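Local coordinates for receptor-like protein kinase ANXUR1 (Arabidopsis thaliana, PDB 6FIG), which is a plant receptor kinase involved in reproduction, probably a serine/threonine kinase, whose malectin-like ectodomain probably senses signals at the cell surface, at residues P44-T49 against Q119-K124; L76-Y81 against F95-N100; E125-P130 against I159-L164; V242-A247 against R283-E288. One frame throughout, in Å; residues are numbered along the deposited sequence. Where two conformers were deposited one is given.

Contact 1 of 4, residues P44-T49 against Q119-K124; sequences PSLLST and QAYLVK
Ser-45 meets Ala-120, and Leu-46 meets Tyr-121, where the loop between strands 35-38 and 54-58 reaches the start of strand 122-128. At Ser-45 the hydroxyl OG lies between the backbone N and the carbonyl carbon (chi1 73°), which turns it to the other segment. There OG packs against the methyl of Ala-120, with OG to CB at 3.5 Å. A water bridges Ser-45 OG and Ala-120 N. It donates to Ser-45 OG at 2.6 Å and accepts from Ala-120 N at 2.7 Å. The same hydroxyl is also hydrogen-bonded to Asp-43 in its own loop, so two polar partners hold it. The loop belongs to the first, N-terminal malectin-like module, a beta-sandwich, and here it packs beside the entry into strand 122-128. Leu-46 follows, and it is buried. Its CB does not head for the other segment, but the CD2 branch reaches Tyr-121 CD1 at 3.7 Å. The two side chains lie alongside, pointing opposite ways, and the methyl meets the ring obliquely. The ring of Tyr-52, outside both segments, also meets that of Tyr-121. Within 119-124, Gln-119 folds back so that NE2 lies above one face of the Tyr-121 ring, toward its rim. This NE2 donates to the backbone O of Tyr-121 at 2.8 Å, with an N-H...O angle of 161°.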
loop_
_atom_site.group_PDB
_atom_site.type_symbol
_atom_site.label_atom_id
_atom_site.label_comp_id
_atom_site.label_asym_id
_atom_site.label_seq_id
_atom_site.Cartn_x
_atom_site.Cartn_y
_atom_site.Cartn_z
ATOM N N PRO A 44 -25.133 15.386 -2.482
ATOM C CA PRO A 44 -25.411 14.047 -1.905
ATOM C C PRO A 44 -24.802 12.845 -2.627
ATOM O O PRO A 44 -24.726 11.770 -2.036
ATOM C CB PRO A 44 -26.949 13.948 -1.910
ATOM C CG PRO A 44 -27.455 15.150 -2.620
ATOM C CD PRO A 44 -26.369 16.175 -2.657
ATOM N N SER A 45 -24.389 13.009 -3.884
ATOM C CA SER A 45 -23.661 11.969 -4.602
ATOM C C SER A 45 -22.192 11.777 -4.163
ATOM O O SER A 45 -21.579 10.781 -4.545
ATOM C CB SER A 45 -23.699 12.255 -6.105
ATOM O OG SER A 45 -22.860 13.347 -6.434
ATOM N N LEU A 46 -21.617 12.721 -3.405
ATOM C CA LEU A 46 -20.234 12.571 -2.916
ATOM C C LEU A 46 -20.130 11.441 -1.883
ATOM O O LEU A 46 -20.864 11.418 -0.898
ATOM C CB LEU A 46 -19.701 13.875 -2.303
ATOM C CG LEU A 46 -19.443 15.073 -3.220
ATOM C CD1 LEU A 46 -19.046 16.271 -2.368
ATOM C CD2 LEU A 46 -18.369 14.781 -4.250
ATOM N N LEU A 47 -19.201 10.516 -2.122
ATOM C CA LEU A 47 -18.951 9.394 -1.216
ATOM C C LEU A 47 -18.199 9.866 0.022
ATOM O O LEU A 47 -18.366 9.305 1.115
ATOM C CB LEU A 47 -18.149 8.302 -1.933
ATOM C CG LEU A 47 -18.714 7.766 -3.259
ATOM C CD1 LEU A 47 -17.789 6.718 -3.872
ATOM C CD2 LEU A 47 -20.115 7.209 -3.045
ATOM N N SER A 48 -17.399 10.924 -0.153
ATOM C CA SER A 48 -16.581 11.497 0.909
ATOM C C SER A 48 -16.491 13.012 0.762
ATOM O O SER A 48 -16.650 13.528 -0.338
ATOM C CB SER A 48 -15.177 10.910 0.803
ATOM O OG SER A 48 -14.406 11.209 1.941
ATOM N N THR A 49 -16.193 13.703 1.855
ATOM C CA THR A 49 -15.793 15.117 1.781
ATOM C C THR A 49 -14.300 15.253 1.406
ATOM O O THR A 49 -13.837 16.365 1.168
ATOM C CB THR A 49 -16.047 15.886 3.093
ATOM O OG1 THR A 49 -15.229 15.354 4.139
ATOM C CG2 THR A 49 -17.524 15.839 3.518
ATOM N N GLN A 119 -22.663 14.128 -13.268
ATOM C CA GLN A 119 -21.803 13.720 -12.171
ATOM C C GLN A 119 -21.351 14.998 -11.489
ATOM O O GLN A 119 -21.035 15.952 -12.176
ATOM C CB GLN A 119 -20.615 12.952 -12.731
ATOM C CG GLN A 119 -19.840 12.148 -11.707
ATOM C CD GLN A 119 -18.916 11.144 -12.367
ATOM O OE1 GLN A 119 -19.388 10.155 -12.932
ATOM N NE2 GLN A 119 -17.608 11.392 -12.317
ATOM N N ALA A 120 -21.333 15.022 -10.159
ATOM C CA ALA A 120 -20.977 16.237 -9.410
ATOM C C ALA A 120 -19.467 16.432 -9.212
ATOM O O ALA A 120 -19.046 17.504 -8.763
ATOM C CB ALA A 120 -21.679 16.253 -8.062
ATOM N N TYR A 121 -18.670 15.424 -9.539
ATOM C CA TYR A 121 -17.208 15.462 -9.382
ATOM C C TYR A 121 -16.532 14.720 -10.539
ATOM O O TYR A 121 -17.174 13.926 -11.227
ATOM C CB TYR A 121 -16.812 14.840 -8.036
ATOM C CG TYR A 121 -17.228 13.398 -7.903
ATOM C CD1 TYR A 121 -18.516 13.062 -7.498
ATOM C CD2 TYR A 121 -16.352 12.371 -8.230
ATOM C CE1 TYR A 121 -18.914 11.739 -7.401
ATOM C CE2 TYR A 121 -16.742 11.041 -8.140
ATOM C CZ TYR A 121 -18.021 10.737 -7.723
ATOM O OH TYR A 121 -18.421 9.423 -7.627
ATOM N N LEU A 122 -15.245 14.988 -10.746
ATOM C CA LEU A 122 -14.450 14.363 -11.818
ATOM C C LEU A 122 -13.119 13.911 -11.261
ATOM O O LEU A 122 -12.535 14.592 -10.416
ATOM C CB LEU A 122 -14.128 15.365 -12.940
ATOM C CG LEU A 122 -15.273 16.117 -13.593
ATOM C CD1 LEU A 122 -14.743 17.229 -14.481
ATOM C CD2 LEU A 122 -16.175 15.189 -14.386
ATOM N N VAL A 123 -12.625 12.775 -11.758
ATOM C CA VAL A 123 -11.258 12.359 -11.526
ATOM C C VAL A 123 -10.637 12.121 -12.906
ATOM O O VAL A 123 -11.068 11.226 -13.654
ATOM C CB VAL A 123 -11.136 11.084 -10.676
ATOM C CG1 VAL A 123 -9.673 10.801 -10.358
ATOM C CG2 VAL A 123 -11.980 11.181 -9.408
ATOM N N LYS A 124 -9.670 12.942 -13.267
ATOM C CA LYS A 124 -8.920 12.782 -14.492
ATOM C C LYS A 124 -7.693 11.966 -14.137
ATOM O O LYS A 124 -6.999 12.286 -13.185
ATOM C CB LYS A 124 -8.488 14.130 -15.075
ATOM C CG LYS A 124 -9.607 15.099 -15.408
ATOM C CD LYS A 124 -10.377 14.709 -16.639
ATOM C CE LYS A 124 -11.284 15.867 -17.042
ATOM N NZ LYS A 124 -12.021 15.646 -18.296
HETATM O O HOH W 1 -22.334 12.811 -8.887
#

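Contact 2 of 4, residues L76-Y81 against F95-N100; sequences LRLYFY and FTVEAN
Phe-80 and Phe-95 touch at one end of a row of three side-chain pairs. From CB, which points toward strand 95-99, the Phe-80 side chain has CG anti to its own carbonyl carbon (chi1 -59°). This sends the ring between the two strands. CE1 reaches Phe-95 CZ at 3.6 Å and Phe-95 CE2 at 4.1 Å. It lies at the edge of the Phe-95 ring, near its plane. Beyond it, the tip atom CZ of Phe-80 stands farther off, 4.2 Å from Phe-95 CZ. The two planes are at 58°, so the pair is oblique, with centroids 5.9 Å apart. Around the Phe-80 side chain, Leu-105, Lys-124 and Ile-153 add further packing. The strands belong to two different sheets of the N-terminal malectin-like beta-sandwich and are not bonded edge to edge. Their axes come no closer than 10.7 Å and run nearly antiparallel, at 159°. That spacing is filled by buried side chains that alternate along each strand: residues 76, 78 and 80 face 99, 97 and 95. In the middle, Leu-78 and Val-97 pass side by side with their ends pointing opposite ways, Leu-78 CD1 to Val-97 CG1 at 4.0 Å. At the far end, Leu-76 CD2 rests on the methyl of Ala-99, with CD2 to CB at 4.1 Å.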
loop_
_atom_site.group_PDB
_atom_site.type_symbol
_atom_site.label_atom_id
_atom_site.label_comp_id
_atom_site.label_asym_id
_atom_site.label_seq_id
_atom_site.Cartn_x
_atom_site.Cartn_y
_atom_site.Cartn_z
ATOM N N LEU A 76 -0.998 9.923 -12.601
ATOM C CA LEU A 76 -1.330 11.241 -12.079
ATOM C C LEU A 76 -2.823 11.339 -12.087
ATOM O O LEU A 76 -3.452 11.138 -13.149
ATOM C CB LEU A 76 -0.720 12.343 -12.933
ATOM C CG LEU A 76 -1.204 13.769 -12.668
ATOM C CD1 LEU A 76 -0.752 14.254 -11.292
ATOM C CD2 LEU A 76 -0.676 14.725 -13.727
ATOM N N ARG A 77 -3.426 11.654 -10.948
ATOM C CA ARG A 77 -4.838 11.919 -10.877
ATOM C C ARG A 77 -5.112 13.333 -10.413
ATOM O O ARG A 77 -4.461 13.809 -9.484
ATOM C CB ARG A 77 -5.542 10.988 -9.902
ATOM C CG ARG A 77 -5.510 9.547 -10.341
ATOM C CD ARG A 77 -6.158 8.642 -9.337
ATOM N NE ARG A 77 -5.998 7.260 -9.765
ATOM C CZ ARG A 77 -5.724 6.232 -8.970
ATOM N NH1 ARG A 77 -5.565 6.370 -7.665
ATOM N NH2 ARG A 77 -5.568 5.028 -9.506
ATOM N N LEU A 78 -6.093 13.949 -11.040
ATOM C CA LEU A 78 -6.543 15.293 -10.704
ATOM C C LEU A 78 -8.022 15.201 -10.347
ATOM O O LEU A 78 -8.830 14.699 -11.143
ATOM C CB LEU A 78 -6.349 16.231 -11.889
ATOM C CG LEU A 78 -4.918 16.302 -12.431
ATOM C CD1 LEU A 78 -4.865 17.199 -13.632
ATOM C CD2 LEU A 78 -3.928 16.787 -11.377
ATOM N N TYR A 79 -8.368 15.667 -9.147
ATOM C CA TYR A 79 -9.733 15.602 -8.610
ATOM C C TYR A 79 -10.353 16.991 -8.645
ATOM O O TYR A 79 -9.751 17.947 -8.135
ATOM C CB TYR A 79 -9.725 15.113 -7.155
ATOM C CG TYR A 79 -9.295 13.667 -6.954
ATOM C CD1 TYR A 79 -7.988 13.253 -7.185
ATOM C CD2 TYR A 79 -10.215 12.711 -6.518
ATOM C CE1 TYR A 79 -7.606 11.926 -7.012
ATOM C CE2 TYR A 79 -9.844 11.382 -6.320
ATOM C CZ TYR A 79 -8.541 10.996 -6.560
ATOM O OH TYR A 79 -8.210 9.669 -6.356
ATOM N N PHE A 80 -11.555 17.083 -9.199
ATOM C CA PHE A 80 -12.272 18.341 -9.308
ATOM C C PHE A 80 -13.706 18.217 -8.804
ATOM O O PHE A 80 -14.411 17.265 -9.142
ATOM C CB PHE A 80 -12.319 18.770 -10.764
ATOM C CG PHE A 80 -10.973 18.958 -11.394
ATOM C CD1 PHE A 80 -10.210 20.066 -11.104
ATOM C CD2 PHE A 80 -10.466 18.007 -12.294
ATOM C CE1 PHE A 80 -8.969 20.238 -11.703
ATOM C CE2 PHE A 80 -9.232 18.182 -12.889
ATOM C CZ PHE A 80 -8.483 19.301 -12.601
ATOM N N TYR A 81 -14.122 19.195 -8.009
ATOM C CA TYR A 81 -15.497 19.304 -7.517
ATOM C C TYR A 81 -15.973 20.740 -7.794
ATOM O O TYR A 81 -15.722 21.623 -6.982
ATOM C CB TYR A 81 -15.539 18.992 -6.021
ATOM C CG TYR A 81 -16.908 19.153 -5.409
ATOM C CD1 TYR A 81 -17.984 18.413 -5.882
ATOM C CD2 TYR A 81 -17.130 20.034 -4.352
ATOM C CE1 TYR A 81 -19.252 18.558 -5.327
ATOM C CE2 TYR A 81 -18.394 20.182 -3.786
ATOM C CZ TYR A 81 -19.450 19.438 -4.278
ATOM O OH TYR A 81 -20.706 19.604 -3.708
ATOM N N PHE A 95 -9.243 26.591 -17.570
ATOM C CA PHE A 95 -7.790 26.555 -17.370
ATOM C C PHE A 95 -7.073 25.408 -18.056
ATOM O O PHE A 95 -7.691 24.467 -18.590
ATOM C CB PHE A 95 -7.463 26.607 -15.880
ATOM C CG PHE A 95 -8.005 25.462 -15.088
ATOM C CD1 PHE A 95 -9.293 25.503 -14.580
ATOM C CD2 PHE A 95 -7.192 24.383 -14.769
ATOM C CE1 PHE A 95 -9.778 24.459 -13.799
ATOM C CE2 PHE A 95 -7.663 23.331 -13.992
ATOM C CZ PHE A 95 -8.962 23.382 -13.503
ATOM N N THR A 96 -5.750 25.523 -18.061
ATOM C CA THR A 96 -4.860 24.546 -18.627
ATOM C C THR A 96 -4.112 23.884 -17.491
ATOM O O THR A 96 -3.809 24.513 -16.477
ATOM C CB THR A 96 -3.882 25.227 -19.617
ATOM O OG1 THR A 96 -4.623 25.757 -20.723
ATOM C CG2 THR A 96 -2.781 24.298 -20.149
ATOM N N VAL A 97 -3.828 22.593 -17.651
ATOM C CA VAL A 97 -2.914 21.891 -16.759
ATOM C C VAL A 97 -1.891 21.171 -17.615
ATOM O O VAL A 97 -2.262 20.435 -18.566
ATOM C CB VAL A 97 -3.605 20.870 -15.834
ATOM C CG1 VAL A 97 -2.586 20.266 -14.868
ATOM C CG2 VAL A 97 -4.793 21.493 -15.108
ATOM N N GLU A 98 -0.632 21.316 -17.234
ATOM C CA GLU A 98 0.488 20.678 -17.879
ATOM C C GLU A 98 1.278 19.895 -16.848
ATOM O O GLU A 98 1.413 20.332 -15.685
ATOM C CB GLU A 98 1.389 21.719 -18.521
ATOM C CG GLU A 98 0.770 22.450 -19.697
ATOM C CD GLU A 98 1.500 23.747 -19.998
ATOM O OE1 GLU A 98 1.316 24.748 -19.259
ATOM O OE2 GLU A 98 2.282 23.768 -20.964
ATOM N N ALA A 99 1.818 18.752 -17.256
ATOM C CA ALA A 99 2.698 17.952 -16.398
ATOM C C ALA A 99 3.981 17.773 -17.172
ATOM O O ALA A 99 4.033 17.053 -18.187
ATOM C CB ALA A 99 2.081 16.608 -16.041
ATOM N N ASN A 100 5.016 18.442 -16.692
ATOM C CA ASN A 100 6.220 18.671 -17.439
ATOM C C ASN A 100 5.860 19.219 -18.835
ATOM O O ASN A 100 5.190 20.259 -18.919
ATOM C CB ASN A 100 7.139 17.449 -17.365
ATOM C CG ASN A 100 7.728 17.250 -15.958
ATOM O OD1 ASN A 100 7.503 18.065 -15.063
ATOM N ND2 ASN A 100 8.508 16.176 -15.767
#

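Contact 3 of 4, residues E125-P130 against I159-L164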
loop_
_atom_site.group_PDB
_atom_site.type_symbol
_atom_site.label_atom_id
_atom_site.label_comp_id
_atom_site.label_asym_id
_atom_site.label_seq_id
_atom_site.Cartn_x
_atom_site.Cartn_y
_atom_site.Cartn_z
ATOM N N GLU A 125 -7.403 10.897 -14.887
ATOM C CA GLU A 125 -6.277 10.051 -14.592
ATOM C C GLU A 125 -5.420 9.896 -15.830
ATOM O O GLU A 125 -5.958 9.606 -16.931
ATOM C CB GLU A 125 -6.743 8.668 -14.129
ATOM C CG GLU A 125 -5.609 7.710 -13.810
ATOM C CD GLU A 125 -6.091 6.337 -13.419
ATOM O OE1 GLU A 125 -6.174 5.506 -14.326
ATOM O OE2 GLU A 125 -6.359 6.070 -12.227
ATOM N N TYR A 126 -4.119 10.027 -15.643
ATOM C CA TYR A 126 -3.136 9.956 -16.706
ATOM C C TYR A 126 -2.040 8.992 -16.318
ATOM O O TYR A 126 -1.739 8.831 -15.142
ATOM C CB TYR A 126 -2.552 11.342 -16.977
ATOM C CG TYR A 126 -3.602 12.359 -17.231
ATOM C CD1 TYR A 126 -4.134 12.546 -18.521
ATOM C CD2 TYR A 126 -4.118 13.134 -16.203
ATOM C CE1 TYR A 126 -5.134 13.460 -18.754
ATOM C CE2 TYR A 126 -5.117 14.049 -16.421
ATOM C CZ TYR A 126 -5.631 14.215 -17.698
ATOM O OH TYR A 126 -6.643 15.096 -17.924
ATOM N N SER A 127 -1.418 8.366 -17.314
ATOM C CA SER A 127 -0.230 7.572 -17.123
ATOM C C SER A 127 0.886 8.223 -17.918
ATOM O O SER A 127 0.844 8.264 -19.160
ATOM C CB SER A 127 -0.400 6.115 -17.543
ATOM O OG SER A 127 0.822 5.412 -17.364
ATOM N N LEU A 128 1.850 8.765 -17.185
ATOM C CA LEU A 128 2.912 9.585 -17.757
ATOM C C LEU A 128 4.164 8.760 -17.967
ATOM O O LEU A 128 4.691 8.162 -17.013
ATOM C CB LEU A 128 3.213 10.755 -16.824
ATOM C CG LEU A 128 2.012 11.661 -16.516
ATOM C CD1 LEU A 128 2.431 12.762 -15.545
ATOM C CD2 LEU A 128 1.412 12.248 -17.793
ATOM N N ALA A 129 4.667 8.736 -19.200
ATOM C CA ALA A 129 5.912 8.036 -19.490
ATOM C C ALA A 129 7.094 8.608 -18.702
ATOM O O ALA A 129 7.071 9.781 -18.300
ATOM C CB ALA A 129 6.218 8.073 -20.991
ATOM N N PRO A 130 8.142 7.798 -18.504
ATOM C CA PRO A 130 9.323 8.296 -17.802
ATOM C C PRO A 130 9.850 9.590 -18.425
ATOM O O PRO A 130 9.925 9.679 -19.656
ATOM C CB PRO A 130 10.336 7.169 -17.967
ATOM C CG PRO A 130 9.523 5.934 -18.140
ATOM C CD PRO A 130 8.225 6.356 -18.786
ATOM N N ILE A 159 1.490 8.509 -8.343
ATOM C CA ILE A 159 1.680 7.116 -7.939
ATOM C C ILE A 159 2.636 6.480 -8.939
ATOM O O ILE A 159 2.309 6.387 -10.127
ATOM C CB ILE A 159 0.342 6.360 -7.980
ATOM C CG1 ILE A 159 -0.707 7.013 -7.053
ATOM C CG2 ILE A 159 0.527 4.893 -7.619
ATOM C CD1 ILE A 159 -2.132 6.721 -7.447
ATOM N N GLN A 160 3.785 6.030 -8.472
ATOM C CA GLN A 160 4.701 5.263 -9.318
ATOM C C GLN A 160 4.024 3.965 -9.767
ATOM O O GLN A 160 3.384 3.290 -8.959
ATOM C CB GLN A 160 5.985 4.928 -8.568
ATOM C CG GLN A 160 7.076 4.419 -9.477
ATOM C CD GLN A 160 8.341 4.110 -8.738
ATOM O OE1 GLN A 160 8.970 5.011 -8.167
ATOM N NE2 GLN A 160 8.737 2.843 -8.756
ATOM N N MET A 161 4.140 3.611 -11.051
ATOM C CA MET A 161 3.484 2.406 -11.571
ATOM C C MET A 161 4.423 1.650 -12.478
ATOM O O MET A 161 5.333 2.216 -13.035
ATOM C CB MET A 161 2.178 2.723 -12.286
ATOM C CG MET A 161 2.360 3.495 -13.575
ATOM S SD MET A 161 0.842 3.755 -14.450
ATOM C CE MET A 161 0.520 2.127 -15.096
ATOM N N PRO A 162 4.219 0.339 -12.607
ATOM C CA PRO A 162 5.006 -0.412 -13.577
ATOM C C PRO A 162 4.674 -0.042 -15.038
ATOM O O PRO A 162 3.676 0.631 -15.338
ATOM C CB PRO A 162 4.591 -1.887 -13.314
ATOM C CG PRO A 162 3.878 -1.874 -12.004
ATOM C CD PRO A 162 3.260 -0.517 -11.884
ATOM N N GLU A 163 5.550 -0.495 -15.924
ATOM C CA GLU A 163 5.336 -0.312 -17.359
ATOM C C GLU A 163 4.317 -1.319 -17.865
ATOM O O GLU A 163 4.663 -2.387 -18.354
ATOM C CB GLU A 163 6.658 -0.447 -18.112
ATOM C CG GLU A 163 7.640 0.655 -17.764
ATOM C CD GLU A 163 7.308 2.011 -18.377
ATOM O OE1 GLU A 163 6.321 2.166 -19.130
ATOM O OE2 GLU A 163 8.084 2.945 -18.096
ATOM N N LEU A 164 3.050 -0.964 -17.736
ATOM C CA LEU A 164 1.967 -1.891 -18.030
ATOM C C LEU A 164 1.494 -1.794 -19.475
ATOM O O LEU A 164 0.536 -2.481 -19.837
ATOM C CB LEU A 164 0.795 -1.651 -17.097
ATOM C CG LEU A 164 1.128 -1.978 -15.628
ATOM C CD1 LEU A 164 -0.115 -1.726 -14.791
ATOM C CD2 LEU A 164 1.635 -3.387 -15.458
#
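Ser-127 and Met-161 form the buried half of this contact, and Pro-130 and Glu-163 the outer half. The setting is one sheet of the N-terminal malectin-like beta-sandwich. Strands 122-128 and 151-161 both pair with strand 73-80, which runs between them, so the two segments meet across it through side chains. In the inner half, both CB atoms point toward the other segment. The sulfur faces the hydroxyl: Ser-127 OG lies 3.4 Å from Met-161 SD, while Met-161 CE is 4.0 Å from the same OG. The Met-161 chain runs straight at chi2 and then bends at the sulfur (chi3 -73°), which turns the methyl aside. Ser-127 OG takes its hydrogen bond from Arg-73 NH1, so the sulfur is a packing neighbour of a hydroxyl held elsewhere. Leu-75 and Leu-207 pack on Met-161 as well. The outer half is partly exposed, a small touch at the rim. The Glu-163 chain bends at chi2 (-74°), and this carries its carboxylate to the proline ring although its CB does not head there. The carboxylate forms a salt bridge from OE1 to Arg-73 NE. Arg-73 thus holds polar groups from both halves. The other carboxylate oxygen, Glu-163 OE2, meets the CG-CD side of the Pro-130 ring, at 3.3 Å from CG and 3.5 Å from CD.

Contact 4 of 4, residues V242-A247 against R283-E288; sequences VSIAPA and RLHFCE
Methyl groups of Ile-244 and Ala-245 packing on the imidazole of His-285 make up much of this buried interface. Ile-244 uses its two branches separately. CG2 comes to the edge of the imidazole, in its plane, with CG2 to His-285 CE1 at 3.6 Å. Ala-245 CB adds a second methyl, oblique to the ring, at 3.8 Å from the same His-285 CE1. The side chains of Ile-244 and Arg-283 cross at about a right angle, and CD1 meets the guanidinium obliquely, with CD1 to NH1 at 3.5 Å. The contact sets the loop before helix 247-250 against strand 278-287 in the second, C-terminal malectin-like module. One polar link is made by a water. It donates to Ile-244 O at 2.8 Å and accepts from Arg-283 NH1 at 2.9 Å, lying in the guanidinium plane at its edge. The Arg-283 chain bends at chi3 (-75°), which brings NH1 to Ile-244 CD1 and to the water. Its charge is also paired with Asp-331 through NE. The imidazole is gripped from outside the two segments: ND1 is hydrogen-bonded to Tyr-250 and NE2 to Glu-368. These two bonds would fix the rotation of the ring while the methyls pack on its CE1 corner.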
loop_
_atom_site.group_PDB
_atom_site.type_symbol
_atom_site.label_atom_id
_atom_site.label_comp_id
_atom_site.label_asym_id
_atom_site.label_seq_id
_atom_site.Cartn_x
_atom_site.Cartn_y
_atom_site.Cartn_z
ATOM N N VAL A 242 0.493 -9.269 -11.816
ATOM C CA VAL A 242 -0.758 -9.073 -11.080
ATOM C C VAL A 242 -1.213 -7.622 -11.109
ATOM O O VAL A 242 -2.400 -7.363 -11.001
ATOM C CB VAL A 242 -0.734 -9.612 -9.610
ATOM C CG1 VAL A 242 -0.442 -11.106 -9.604
ATOM C CG2 VAL A 242 0.187 -8.843 -8.722
ATOM N N SER A 243 -0.276 -6.675 -11.298
ATOM C CA SER A 243 -0.615 -5.263 -11.452
ATOM C C SER A 243 -1.486 -4.944 -12.655
ATOM O O SER A 243 -2.091 -3.869 -12.711
ATOM C CB SER A 243 0.642 -4.381 -11.555
ATOM O OG SER A 243 1.427 -4.489 -10.403
ATOM N N ILE A 244 -1.566 -5.858 -13.645
ATOM C CA ILE A 244 -2.402 -5.606 -14.804
ATOM C C ILE A 244 -3.854 -5.370 -14.392
ATOM O O ILE A 244 -4.482 -4.425 -14.836
ATOM C CB ILE A 244 -2.279 -6.740 -15.852
ATOM C CG1 ILE A 244 -0.915 -6.650 -16.571
ATOM C CG2 ILE A 244 -3.422 -6.739 -16.824
ATOM C CD1 ILE A 244 -0.768 -5.482 -17.542
ATOM N N ALA A 245 -4.367 -6.227 -13.514
ATOM C CA ALA A 245 -5.756 -6.088 -13.038
ATOM C C ALA A 245 -5.947 -7.049 -11.873
ATOM O O ALA A 245 -5.332 -8.112 -11.849
ATOM C CB ALA A 245 -6.744 -6.419 -14.135
ATOM N N PRO A 246 -6.796 -6.681 -10.911
ATOM C CA PRO A 246 -7.019 -7.538 -9.770
ATOM C C PRO A 246 -7.824 -8.787 -10.089
ATOM O O PRO A 246 -8.567 -8.855 -11.091
ATOM C CB PRO A 246 -7.790 -6.635 -8.794
ATOM C CG PRO A 246 -8.475 -5.664 -9.661
ATOM C CD PRO A 246 -7.556 -5.430 -10.818
ATOM N N ALA A 247 -7.666 -9.787 -9.238
ATOM C CA ALA A 247 -8.258 -11.106 -9.497
ATOM C C ALA A 247 -9.762 -11.045 -9.700
ATOM O O ALA A 247 -10.313 -11.782 -10.531
ATOM C CB ALA A 247 -7.928 -12.077 -8.388
ATOM N N ARG A 283 -8.058 -2.181 -24.086
ATOM C CA ARG A 283 -7.497 -3.346 -23.420
ATOM C C ARG A 283 -8.633 -4.239 -22.971
ATOM O O ARG A 283 -9.403 -3.870 -22.096
ATOM C CB ARG A 283 -6.661 -2.922 -22.205
ATOM C CG ARG A 283 -6.073 -4.126 -21.503
ATOM C CD ARG A 283 -4.982 -3.738 -20.534
ATOM N NE ARG A 283 -3.804 -3.412 -21.297
ATOM C CZ ARG A 283 -2.628 -3.099 -20.786
ATOM N NH1 ARG A 283 -2.453 -3.043 -19.454
ATOM N NH2 ARG A 283 -1.613 -2.888 -21.608
ATOM N N LEU A 284 -8.754 -5.417 -23.608
ATOM C CA LEU A 284 -9.808 -6.360 -23.283
ATOM C C LEU A 284 -9.225 -7.424 -22.395
ATOM O O LEU A 284 -8.222 -8.029 -22.743
ATOM C CB LEU A 284 -10.379 -6.991 -24.565
ATOM C CG LEU A 284 -11.410 -6.137 -25.312
ATOM C CD1 LEU A 284 -10.877 -4.821 -25.820
ATOM C CD2 LEU A 284 -11.944 -6.941 -26.485
ATOM N N HIS A 285 -9.845 -7.615 -21.241
ATOM C CA HIS A 285 -9.402 -8.581 -20.253
ATOM C C HIS A 285 -10.274 -9.837 -20.343
ATOM O O HIS A 285 -11.509 -9.734 -20.340
ATOM C CB HIS A 285 -9.536 -7.994 -18.845
ATOM C CG HIS A 285 -8.607 -6.859 -18.568
ATOM N ND1 HIS A 285 -7.358 -7.042 -18.016
ATOM C CD2 HIS A 285 -8.747 -5.535 -18.769
ATOM C CE1 HIS A 285 -6.775 -5.864 -17.881
ATOM N NE2 HIS A 285 -7.597 -4.933 -18.318
ATOM N N PHE A 286 -9.616 -10.992 -20.373
ATOM C CA PHE A 286 -10.324 -12.277 -20.500
ATOM C C PHE A 286 -9.842 -13.286 -19.486
ATOM O O PHE A 286 -8.667 -13.323 -19.158
ATOM C CB PHE A 286 -10.112 -12.891 -21.876
ATOM C CG PHE A 286 -10.579 -12.054 -23.017
ATOM C CD1 PHE A 286 -11.923 -12.037 -23.400
ATOM C CD2 PHE A 286 -9.654 -11.352 -23.805
ATOM C CE1 PHE A 286 -12.333 -11.308 -24.504
ATOM C CE2 PHE A 286 -10.070 -10.623 -24.897
ATOM C CZ PHE A 286 -11.405 -10.607 -25.263
ATOM N N CYS A 287 -10.739 -14.167 -19.043
ATOM C CA CYS A 287 -10.355 -15.319 -18.257
ATOM C C CYS A 287 -11.530 -16.281 -18.356
ATOM O O CYS A 287 -12.661 -15.919 -18.018
ATOM C CB CYS A 287 -10.075 -14.966 -16.796
ATOM S SG CYS A 287 -9.572 -16.376 -15.771
ATOM N N GLU A 288 -11.253 -17.476 -18.839
ATOM C CA GLU A 288 -12.288 -18.487 -18.982
ATOM C C GLU A 288 -12.402 -19.236 -17.673
ATOM O O GLU A 288 -11.465 -19.913 -17.274
ATOM C CB GLU A 288 -11.957 -19.470 -20.110
ATOM C CG GLU A 288 -13.001 -20.585 -20.319
ATOM C CD GLU A 288 -14.358 -20.014 -20.601
ATOM O OE1 GLU A 288 -14.504 -19.383 -21.665
ATOM O OE2 GLU A 288 -15.271 -20.167 -19.758
HETATM O O HOH W 2 -4.200 -3.006 -17.194
#

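How the contacts relate
Contacts 1, 2 and 3 adjoin through the paired strands 73-80 and 122-128. Contacts 1 and 2 lie with centres 16 Å apart and share backbone bonds, such as Lys-124 O to Leu-78 N at 2.9 Å. Contact 2 meets contact 3 through the salt bridge from Arg-77 NE to Glu-125 OE2 at 2.8 Å. Contact 3 then leads to contact 4: Leu-164 O lies 2.8 Å from Arg-283 NH2, a probable hydrogen bond, and Leu-164 packs on Ile-244. Contacts 1 and 4 do not touch. A calcium ion, probably the same one, lies about 10 Å from the side chains of Leu-46 and Phe-80. Another, probably that bound by Asn-192 and Asn-365, lies about 7 Å from that of His-285.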